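Local coordinates for uncharacterized protein (Thermus thermophilus HB8, PDB 6SCE) that is a type III CRISPR defence nuclease that cuts DNA when activated by cyclic oligoadenylate, which it probably senses through CARF domains, at residues A[187-192]-A[225-230]; A[230-235]-A[262-267]; A[288-293]-A[313-318]. All blocks are in the same frame, centred on the assembly; numbering follows the deposited sequence. Where two conformers were deposited one is given.

Contact 1. Residues A[187-192]-A[225-230]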
loop_
_atom_site.group_PDB
_atom_site.type_symbol
_atom_site.label_atom_id
_atom_site.label_comp_id
_atom_site.label_asym_id
_atom_site.label_seq_id
_atom_site.Cartn_x
_atom_site.Cartn_y
_atom_site.Cartn_z
ATOM N N LEU A 187 19.760 -2.385 2.164
ATOM C CA LEU A 187 18.477 -1.795 1.847
ATOM C C LEU A 187 18.612 -0.560 0.967
ATOM O O LEU A 187 19.637 0.160 1.046
ATOM C CB LEU A 187 17.725 -1.445 3.129
ATOM C CG LEU A 187 17.322 -2.587 4.063
ATOM C CD1 LEU A 187 16.676 -1.956 5.287
ATOM C CD2 LEU A 187 16.395 -3.532 3.335
ATOM N N PRO A 188 17.620 -0.343 0.074
ATOM C CA PRO A 188 17.639 0.771 -0.850
ATOM C C PRO A 188 16.919 1.993 -0.317
ATOM O O PRO A 188 15.872 1.874 0.326
ATOM C CB PRO A 188 16.887 0.215 -2.060
ATOM C CG PRO A 188 15.872 -0.681 -1.433
ATOM C CD PRO A 188 16.442 -1.205 -0.165
ATOM N N TYR A 189 17.459 3.150 -0.688
ATOM C CA TYR A 189 16.946 4.469 -0.318
ATOM C C TYR A 189 17.061 5.367 -1.539
ATOM O O TYR A 189 18.027 5.269 -2.289
ATOM C CB TYR A 189 17.764 5.067 0.831
ATOM C CG TYR A 189 17.786 4.210 2.069
ATOM C CD1 TYR A 189 18.672 3.146 2.180
ATOM C CD2 TYR A 189 16.921 4.450 3.119
ATOM C CE1 TYR A 189 18.694 2.338 3.297
ATOM C CE2 TYR A 189 16.942 3.658 4.261
ATOM C CZ TYR A 189 17.826 2.598 4.342
ATOM O OH TYR A 189 17.823 1.792 5.456
ATOM N N TRP A 190 16.060 6.205 -1.759
ATOM C CA TRP A 190 16.057 7.188 -2.848
ATOM C C TRP A 190 16.066 8.536 -2.104
ATOM O O TRP A 190 15.139 8.868 -1.385
ATOM C CB TRP A 190 14.824 7.005 -3.697
ATOM C CG TRP A 190 14.690 7.879 -4.918
ATOM C CD1 TRP A 190 13.602 8.614 -5.266
ATOM C CD2 TRP A 190 15.662 8.095 -5.947
ATOM N NE1 TRP A 190 13.822 9.286 -6.453
ATOM C CE2 TRP A 190 15.086 8.987 -6.888
ATOM C CE3 TRP A 190 16.958 7.635 -6.159
ATOM C CZ2 TRP A 190 15.764 9.419 -8.025
ATOM C CZ3 TRP A 190 17.647 8.067 -7.300
ATOM C CH2 TRP A 190 17.038 8.936 -8.223
ATOM N N TYR A 191 17.177 9.234 -2.226
ATOM C CA TYR A 191 17.490 10.376 -1.366
ATOM C C TYR A 191 17.495 11.651 -2.200
ATOM O O TYR A 191 18.201 11.766 -3.190
ATOM C CB TYR A 191 18.831 10.132 -0.710
ATOM C CG TYR A 191 19.296 11.178 0.273
ATOM C CD1 TYR A 191 20.034 12.283 -0.151
ATOM C CD2 TYR A 191 19.049 11.047 1.622
ATOM C CE1 TYR A 191 20.499 13.237 0.753
ATOM C CE2 TYR A 191 19.498 12.011 2.525
ATOM C CZ TYR A 191 20.242 13.080 2.078
ATOM O OH TYR A 191 20.673 14.007 2.999
ATOM N N TRP A 192 16.688 12.606 -1.762
ATOM C CA TRP A 192 16.405 13.854 -2.501
ATOM C C TRP A 192 17.617 14.768 -2.417
ATOM O O TRP A 192 18.140 15.011 -1.337
ATOM C CB TRP A 192 15.184 14.492 -1.855
ATOM C CG TRP A 192 14.739 15.901 -2.213
ATOM C CD1 TRP A 192 15.389 17.062 -1.925
ATOM C CD2 TRP A 192 13.492 16.280 -2.818
ATOM N NE1 TRP A 192 14.636 18.137 -2.341
ATOM C CE2 TRP A 192 13.465 17.687 -2.884
ATOM C CE3 TRP A 192 12.394 15.573 -3.293
ATOM C CZ2 TRP A 192 12.373 18.402 -3.428
ATOM C CZ3 TRP A 192 11.325 16.267 -3.834
ATOM C CH2 TRP A 192 11.326 17.683 -3.895
ATOM N N LEU A 225 12.877 3.507 0.742
ATOM C CA LEU A 225 12.413 4.657 1.488
ATOM C C LEU A 225 12.737 5.961 0.726
ATOM O O LEU A 225 13.891 6.192 0.403
ATOM C CB LEU A 225 13.128 4.663 2.839
ATOM C CG LEU A 225 12.627 5.683 3.849
ATOM C CD1 LEU A 225 11.174 5.454 4.208
ATOM C CD2 LEU A 225 13.508 5.584 5.081
ATOM N N PRO A 226 11.729 6.807 0.444
ATOM C CA PRO A 226 12.025 8.119 -0.129
ATOM C C PRO A 226 12.432 9.054 1.001
ATOM O O PRO A 226 11.599 9.414 1.853
ATOM C CB PRO A 226 10.687 8.554 -0.742
ATOM C CG PRO A 226 9.727 7.405 -0.524
ATOM C CD PRO A 226 10.290 6.634 0.630
ATOM N N VAL A 227 13.691 9.428 1.013
ATOM C CA VAL A 227 14.237 10.236 2.100
ATOM C C VAL A 227 14.381 11.651 1.572
ATOM O O VAL A 227 15.043 11.845 0.557
ATOM C CB VAL A 227 15.594 9.722 2.560
ATOM C CG1 VAL A 227 16.121 10.597 3.705
ATOM C CG2 VAL A 227 15.520 8.265 3.000
ATOM N N VAL A 228 13.698 12.612 2.206
ATOM C CA VAL A 228 13.657 13.967 1.695
ATOM C C VAL A 228 14.083 14.965 2.770
ATOM O O VAL A 228 13.322 15.198 3.725
ATOM C CB VAL A 228 12.273 14.325 1.163
ATOM C CG1 VAL A 228 12.214 15.812 0.764
ATOM C CG2 VAL A 228 11.961 13.479 -0.059
ATOM N N PRO A 229 15.317 15.481 2.669
ATOM C CA PRO A 229 15.752 16.511 3.636
ATOM C C PRO A 229 15.077 17.806 3.266
ATOM O O PRO A 229 15.167 18.251 2.113
ATOM C CB PRO A 229 17.266 16.573 3.450
ATOM C CG PRO A 229 17.622 15.302 2.737
ATOM C CD PRO A 229 16.446 15.041 1.843
ATOM N N TYR A 230 14.321 18.363 4.205
ATOM C CA TYR A 230 13.515 19.515 3.897
ATOM C C TYR A 230 14.391 20.757 3.672
ATOM O O TYR A 230 15.535 20.826 4.133
ATOM C CB TYR A 230 12.403 19.728 4.927
ATOM C CG TYR A 230 12.824 19.996 6.351
ATOM C CD1 TYR A 230 13.292 21.244 6.733
ATOM C CD2 TYR A 230 12.704 19.012 7.338
ATOM C CE1 TYR A 230 13.651 21.494 8.049
ATOM C CE2 TYR A 230 13.049 19.263 8.656
ATOM C CZ TYR A 230 13.524 20.507 9.010
ATOM O OH TYR A 230 13.883 20.762 10.318
#
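With CG anti to the backbone N (chi1 170°), Trp192 lays its indole across the side chain of Val228, whose CG1 is likewise anti to N and lies over one face of the ring. This methyl sits 4.0 Å from the centroid of the five-membered ring of Trp192, a CH-pi contact, while Val228 CG2 packs against Trp192 CB and CE3. Tyr191 takes the same first torsion (chi1 -177°) and reaches along the neighbouring strand: its CD2 meets Val227 CG1 at 3.6 Å, and farther out its hydroxyl OH lies 3.3 Å from Pro229 CG, with Pro229 CD over the rim of one ring face. Tyr189 differs, its CG being anti to the carbonyl carbon; the ring crosses Leu225 obliquely, CD2 to CB 3.8 Å, and turns an edge to Val227 CG2. Tyr189, Tyr191, Leu225 and Val227 thus pack together on one face of the sheet.

Between the two layers of side chains the strands run parallel, their axes crossing at -28°. Leu225 O accepts from Trp190 N at 3.1 Å, with the donor above the carbonyl plane. Trp190 O receives Val227 N at 2.9 Å in its plane, and Val227 O receives Trp192 N at 2.9 Å nearly along the C=O axis. A weak bond from Leu225 N to Pro188 O starts the series.

The strands are joined through helix 206-220 as a beta-alpha-beta crossover. That helix covers Trp190, whose ring stacks on Phe212 and whose NE1 bonds Glu215, and Phe212 also meets Trp192 edge-to-face, while Trp192 NE1 bonds His231 NE2 and Tyr189 OH takes the amide of Leu116. Strand 179-184, antiparallel to 187-192, and strand 260-262, parallel to 225-229, flank the pair.

Contact 2. Residues A[230-235]-A[262-267]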
loop_
_atom_site.group_PDB
_atom_site.type_symbol
_atom_site.label_atom_id
_atom_site.label_comp_id
_atom_site.label_asym_id
_atom_site.label_seq_id
_atom_site.Cartn_x
_atom_site.Cartn_y
_atom_site.Cartn_z
ATOM N N TYR A 230 14.321 18.363 4.205
ATOM C CA TYR A 230 13.515 19.515 3.897
ATOM C C TYR A 230 14.391 20.757 3.672
ATOM O O TYR A 230 15.535 20.826 4.133
ATOM C CB TYR A 230 12.403 19.728 4.927
ATOM C CG TYR A 230 12.824 19.996 6.351
ATOM C CD1 TYR A 230 13.292 21.244 6.733
ATOM C CD2 TYR A 230 12.704 19.012 7.338
ATOM C CE1 TYR A 230 13.651 21.494 8.049
ATOM C CE2 TYR A 230 13.049 19.263 8.656
ATOM C CZ TYR A 230 13.524 20.507 9.010
ATOM O OH TYR A 230 13.883 20.762 10.318
ATOM N N HIS A 231 13.836 21.697 2.935
ATOM C CA HIS A 231 14.554 22.892 2.463
ATOM C C HIS A 231 14.567 23.984 3.549
ATOM O O HIS A 231 13.830 24.967 3.472
ATOM C CB HIS A 231 13.872 23.416 1.215
ATOM C CG HIS A 231 14.128 22.581 -0.008
ATOM N ND1 HIS A 231 13.692 22.952 -1.261
ATOM C CD2 HIS A 231 14.774 21.395 -0.170
ATOM C CE1 HIS A 231 14.067 22.040 -2.145
ATOM N NE2 HIS A 231 14.726 21.086 -1.512
ATOM N N LYS A 232 15.446 23.787 4.507
ATOM C CA LYS A 232 15.561 24.652 5.660
ATOM C C LYS A 232 15.934 26.070 5.238
ATOM O O LYS A 232 15.440 27.020 5.840
ATOM C CB LYS A 232 16.577 24.113 6.653
ATOM C CG LYS A 232 16.416 24.752 8.023
ATOM C CD LYS A 232 17.422 24.213 9.006
ATOM C CE LYS A 232 16.940 22.923 9.630
ATOM N NZ LYS A 232 17.925 22.462 10.640
ATOM N N ALA A 233 16.760 26.213 4.196
ATOM C CA ALA A 233 17.115 27.537 3.706
ATOM C C ALA A 233 15.873 28.289 3.206
ATOM O O ALA A 233 15.731 29.489 3.437
ATOM C CB ALA A 233 18.174 27.468 2.628
ATOM N N HIS A 234 14.944 27.597 2.559
ATOM C CA HIS A 234 13.698 28.241 2.212
ATOM C C HIS A 234 12.893 28.686 3.446
ATOM O O HIS A 234 12.324 29.784 3.454
ATOM C CB HIS A 234 12.799 27.368 1.346
ATOM C CG HIS A 234 11.539 28.053 0.942
ATOM N ND1 HIS A 234 11.511 29.032 -0.025
ATOM C CD2 HIS A 234 10.265 27.908 1.372
ATOM C CE1 HIS A 234 10.272 29.450 -0.182
ATOM N NE2 HIS A 234 9.495 28.783 0.654
ATOM N N LEU A 235 12.816 27.832 4.450
ATOM C CA LEU A 235 12.101 28.177 5.686
ATOM C C LEU A 235 12.703 29.444 6.350
ATOM O O LEU A 235 11.964 30.282 6.877
ATOM C CB LEU A 235 12.172 27.036 6.686
ATOM C CG LEU A 235 11.413 25.758 6.322
ATOM C CD1 LEU A 235 11.569 24.770 7.456
ATOM C CD2 LEU A 235 9.964 26.036 5.985
ATOM N N VAL A 262 13.077 14.705 6.493
ATOM C CA VAL A 262 14.115 14.765 7.502
ATOM C C VAL A 262 14.795 16.118 7.584
ATOM O O VAL A 262 14.891 16.878 6.600
ATOM C CB VAL A 262 15.203 13.665 7.344
ATOM C CG1 VAL A 262 14.606 12.271 7.502
ATOM C CG2 VAL A 262 15.939 13.786 6.021
ATOM N N ASP A 263 15.299 16.385 8.778
ATOM C CA ASP A 263 16.043 17.615 9.061
ATOM C C ASP A 263 17.424 17.455 8.436
ATOM O O ASP A 263 18.164 16.555 8.813
ATOM C CB ASP A 263 16.075 17.814 10.591
ATOM C CG ASP A 263 16.850 19.056 11.040
ATOM O OD1 ASP A 263 17.532 19.715 10.220
ATOM O OD2 ASP A 263 16.760 19.332 12.257
ATOM N N PRO A 264 17.775 18.319 7.462
ATOM C CA PRO A 264 19.073 18.212 6.820
ATOM C C PRO A 264 20.221 18.458 7.794
ATOM O O PRO A 264 21.333 18.076 7.517
ATOM C CB PRO A 264 19.018 19.296 5.734
ATOM C CG PRO A 264 18.045 20.297 6.254
ATOM C CD PRO A 264 16.997 19.465 6.942
ATOM N N GLY A 265 19.918 19.042 8.949
ATOM C CA GLY A 265 20.929 19.302 9.963
ATOM C C GLY A 265 21.232 18.108 10.834
ATOM O O GLY A 265 22.111 18.211 11.670
ATOM N N ARG A 266 20.544 16.965 10.638
ATOM C CA ARG A 266 20.751 15.799 11.504
ATOM C C ARG A 266 21.131 14.515 10.759
ATOM O O ARG A 266 20.788 14.343 9.593
ATOM C CB ARG A 266 19.503 15.559 12.347
ATOM C CG ARG A 266 19.145 16.728 13.259
ATOM C CD ARG A 266 17.718 16.612 13.768
ATOM N NE ARG A 266 17.564 15.491 14.691
ATOM C CZ ARG A 266 17.825 15.540 15.998
ATOM N NH1 ARG A 266 18.256 16.667 16.569
ATOM N NH2 ARG A 266 17.653 14.459 16.746
ATOM N N PRO A 267 21.860 13.612 11.431
ATOM C CA PRO A 267 22.125 12.310 10.826
ATOM C C PRO A 267 20.831 11.527 10.692
ATOM O O PRO A 267 19.919 11.655 11.547
ATOM C CB PRO A 267 23.040 11.612 11.844
ATOM C CG PRO A 267 23.470 12.678 12.820
ATOM C CD PRO A 267 22.367 13.680 12.808
#
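Asp263 OD1 is gripped twice, by Lys232 NZ in a salt bridge of 2.8 Å and by Gly265 N, also at 2.8 Å; both donors come from above the carboxylate plane. Lys232 gets there by a bend at chi3 (-84°) in an otherwise extended chain. Beside this pair the Tyr230 ring receives Pro264 CD over the centre of one face, 4.0 Å from the centroid, a CH-pi contact, while Tyr230 CE2 meets Asp263 CA at 3.4 Å. The backbone closes the contact at its inner end, where Tyr230 N donates to Val262 O over 2.9 Å, nearly along the C=O axis.

The bond from Gly265 N makes an Asx turn, set within a type I beta turn from Asp263 to Arg266 that leads from strand 260-262 into helix 268-276. On the other side, His231 holds the N-cap position of helix 232-236, whose first residue is Lys232.

Tyr230 adopts the crowded first torsion, CG between the backbone N and the carbonyl carbon (chi1 62°), and meets Phe247 of helix 240-257 edge-to-face. The turn is held from helix 268-276: Glu271 accepts from Asp263 N and pairs with Arg266, which also makes a salt bridge to Glu270.

Contact 3. Residues A[288-293]-A[313-318]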
loop_
_atom_site.group_PDB
_atom_site.type_symbol
_atom_site.label_atom_id
_atom_site.label_comp_id
_atom_site.label_asym_id
_atom_site.label_seq_id
_atom_site.Cartn_x
_atom_site.Cartn_y
_atom_site.Cartn_z
ATOM N N PRO A 288 -9.809 -11.481 26.790
ATOM C CA PRO A 288 -11.062 -11.078 26.207
ATOM C C PRO A 288 -12.238 -11.416 27.112
ATOM O O PRO A 288 -12.211 -12.436 27.789
ATOM C CB PRO A 288 -11.138 -11.911 24.932
ATOM C CG PRO A 288 -10.328 -13.111 25.228
ATOM C CD PRO A 288 -9.214 -12.620 26.082
ATOM N N GLN A 289 -13.239 -10.554 27.107
ATOM C CA GLN A 289 -14.462 -10.761 27.885
ATOM C C GLN A 289 -15.682 -11.045 27.022
ATOM O O GLN A 289 -16.675 -11.575 27.515
ATOM C CB GLN A 289 -14.725 -9.538 28.753
ATOM C CG GLN A 289 -13.642 -9.322 29.785
ATOM C CD GLN A 289 -14.097 -8.440 30.911
ATOM O OE1 GLN A 289 -14.353 -8.921 32.019
ATOM N NE2 GLN A 289 -14.223 -7.140 30.636
ATOM N N GLU A 290 -15.599 -10.736 25.732
ATOM C CA GLU A 290 -16.765 -10.689 24.868
ATOM C C GLU A 290 -16.342 -11.041 23.443
ATOM O O GLU A 290 -15.321 -10.561 22.981
ATOM C CB GLU A 290 -17.296 -9.262 24.906
ATOM C CG GLU A 290 -18.794 -9.120 24.788
ATOM C CD GLU A 290 -19.253 -7.694 25.008
ATOM O OE1 GLU A 290 -18.398 -6.794 25.179
ATOM O OE2 GLU A 290 -20.477 -7.479 25.009
ATOM N N GLY A 291 -17.101 -11.896 22.772
ATOM C CA GLY A 291 -16.854 -12.237 21.383
ATOM C C GLY A 291 -17.874 -11.612 20.456
ATOM O O GLY A 291 -18.887 -11.086 20.930
ATOM N N PRO A 292 -17.642 -11.656 19.140
ATOM C CA PRO A 292 -16.413 -12.193 18.527
ATOM C C PRO A 292 -15.183 -11.297 18.726
ATOM O O PRO A 292 -15.304 -10.096 19.024
ATOM C CB PRO A 292 -16.755 -12.230 17.031
ATOM C CG PRO A 292 -18.225 -12.057 16.934
ATOM C CD PRO A 292 -18.636 -11.272 18.129
ATOM N N LEU A 293 -14.015 -11.896 18.550
ATOM C CA LEU A 293 -12.736 -11.218 18.588
ATOM C C LEU A 293 -12.155 -11.131 17.193
ATOM O O LEU A 293 -12.312 -12.057 16.394
ATOM C CB LEU A 293 -11.726 -12.040 19.366
ATOM C CG LEU A 293 -11.566 -11.862 20.851
ATOM C CD1 LEU A 293 -12.882 -12.045 21.545
ATOM C CD2 LEU A 293 -10.550 -12.871 21.341
ATOM N N GLY A 313 -17.372 -8.733 12.491
ATOM C CA GLY A 313 -18.250 -7.975 13.398
ATOM C C GLY A 313 -17.820 -8.114 14.849
ATOM O O GLY A 313 -18.586 -8.562 15.689
ATOM N N PRO A 314 -16.560 -7.768 15.153
ATOM C CA PRO A 314 -16.045 -8.016 16.473
ATOM C C PRO A 314 -16.590 -7.086 17.556
ATOM O O PRO A 314 -16.943 -5.937 17.265
ATOM C CB PRO A 314 -14.546 -7.739 16.298
ATOM C CG PRO A 314 -14.510 -6.671 15.268
ATOM C CD PRO A 314 -15.584 -7.059 14.308
ATOM N N ARG A 315 -16.618 -7.608 18.782
ATOM C CA ARG A 315 -16.873 -6.802 19.965
ATOM C C ARG A 315 -15.553 -6.351 20.606
ATOM O O ARG A 315 -15.518 -5.341 21.288
ATOM C CB ARG A 315 -17.750 -7.573 20.962
ATOM C CG ARG A 315 -19.136 -7.920 20.422
ATOM C CD ARG A 315 -20.088 -8.347 21.540
ATOM N NE ARG A 315 -21.498 -8.357 21.150
ATOM C CZ ARG A 315 -22.126 -9.397 20.609
ATOM N NH1 ARG A 315 -21.473 -10.522 20.375
ATOM N NH2 ARG A 315 -23.417 -9.307 20.302
ATOM N N GLU A 316 -14.472 -7.107 20.387
ATOM C CA GLU A 316 -13.133 -6.731 20.841
ATOM C C GLU A 316 -12.129 -6.974 19.704
ATOM O O GLU A 316 -12.222 -7.972 18.984
ATOM C CB GLU A 316 -12.685 -7.538 22.068
ATOM C CG GLU A 316 -13.635 -7.457 23.255
ATOM C CD GLU A 316 -13.004 -7.837 24.578
ATOM O OE1 GLU A 316 -11.829 -7.504 24.841
ATOM O OE2 GLU A 316 -13.710 -8.458 25.387
ATOM N N VAL A 317 -11.199 -6.048 19.558
ATOM C CA VAL A 317 -10.180 -6.142 18.547
ATOM C C VAL A 317 -8.832 -5.981 19.217
ATOM O O VAL A 317 -8.659 -5.161 20.116
ATOM C CB VAL A 317 -10.408 -5.144 17.395
ATOM C CG1 VAL A 317 -10.377 -3.706 17.874
ATOM C CG2 VAL A 317 -9.367 -5.353 16.304
ATOM N N TYR A 318 -7.885 -6.798 18.797
ATOM C CA TYR A 318 -6.528 -6.727 19.296
ATOM C C TYR A 318 -5.644 -6.362 18.133
ATOM O O TYR A 318 -5.665 -7.076 17.142
ATOM C CB TYR A 318 -6.092 -8.075 19.835
ATOM C CG TYR A 318 -6.801 -8.485 21.119
ATOM C CD1 TYR A 318 -8.080 -9.007 21.085
ATOM C CD2 TYR A 318 -6.164 -8.373 22.359
ATOM C CE1 TYR A 318 -8.729 -9.395 22.256
ATOM C CE2 TYR A 318 -6.805 -8.743 23.528
ATOM C CZ TYR A 318 -8.086 -9.252 23.480
ATOM O OH TYR A 318 -8.734 -9.648 24.645
HETATM O O HOH W 1 -17.505 -4.361 23.236
#
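The contact lies where two neighbouring parallel strands, 293-297 and 316-321, begin; helix 303-312 links them in a beta-alpha-beta unit of a mostly parallel sheet, consistent with a Rossmann-like CARF domain. The 288-292 loop enters through a cis peptide before Pro292, and Pro292 O takes Arg315 N at 2.8 Å in its carbonyl plane, plus a weak bond from Glu316 N. Arg315, extended from CG to NE, runs over Gly291 and brings NH1 to Gly291 O at 2.7 Å, on a lone pair and within the guanidinium plane. Glu290 CG crosses the Arg315 chain at CD, 3.6 Å away, and a water bridges Glu290 OE1 and Arg315 O.

Glu316 reaches back to the 288-290 backbone, where OE2 accepts from Gln289 N at 2.8 Å and weakly from Glu290 N, while OE1 bonds His344 NE2. An alanine in place of Glu316 would remove the carboxylate and would probably leave the Gln289 amide without this acceptor and the loop less firmly tied to the strand. Tyr318 meets Leu293 CG with its ring edge, CE1 to CG 4.0 Å; its hydroxyl bonds Pro286 O.

The donors around the buried Glu316 carboxylate would probably favour its charged form, though the nearby carboxylate of Glu290 would oppose it, and Arg342 adds a long, weak ion pair.

In the fold
Contact 1 lies within a mixed sheet and contact 2 at the end of its next strand, 260-262; the two share Tyr230, and strand 225-229 leaves contact 1 and leads straight into helix 232-236 of contact 2. Their centres are about 13 Å apart, and Val228 O probably accepts a hydrogen bond from Val262 N at 2.8 Å, so strand 260-262 extends the parallel series. Contact 3 lies in a separate sheet, its centre about 40 Å from that of contact 1, on the opposite side of the chain's centre, and about 45 Å from that of contact 2. The bound nucleic acid comes within about 4 Å of the nearest atom of contact 1, but about 13 Å from contact 3 and 15 Å from contact 2.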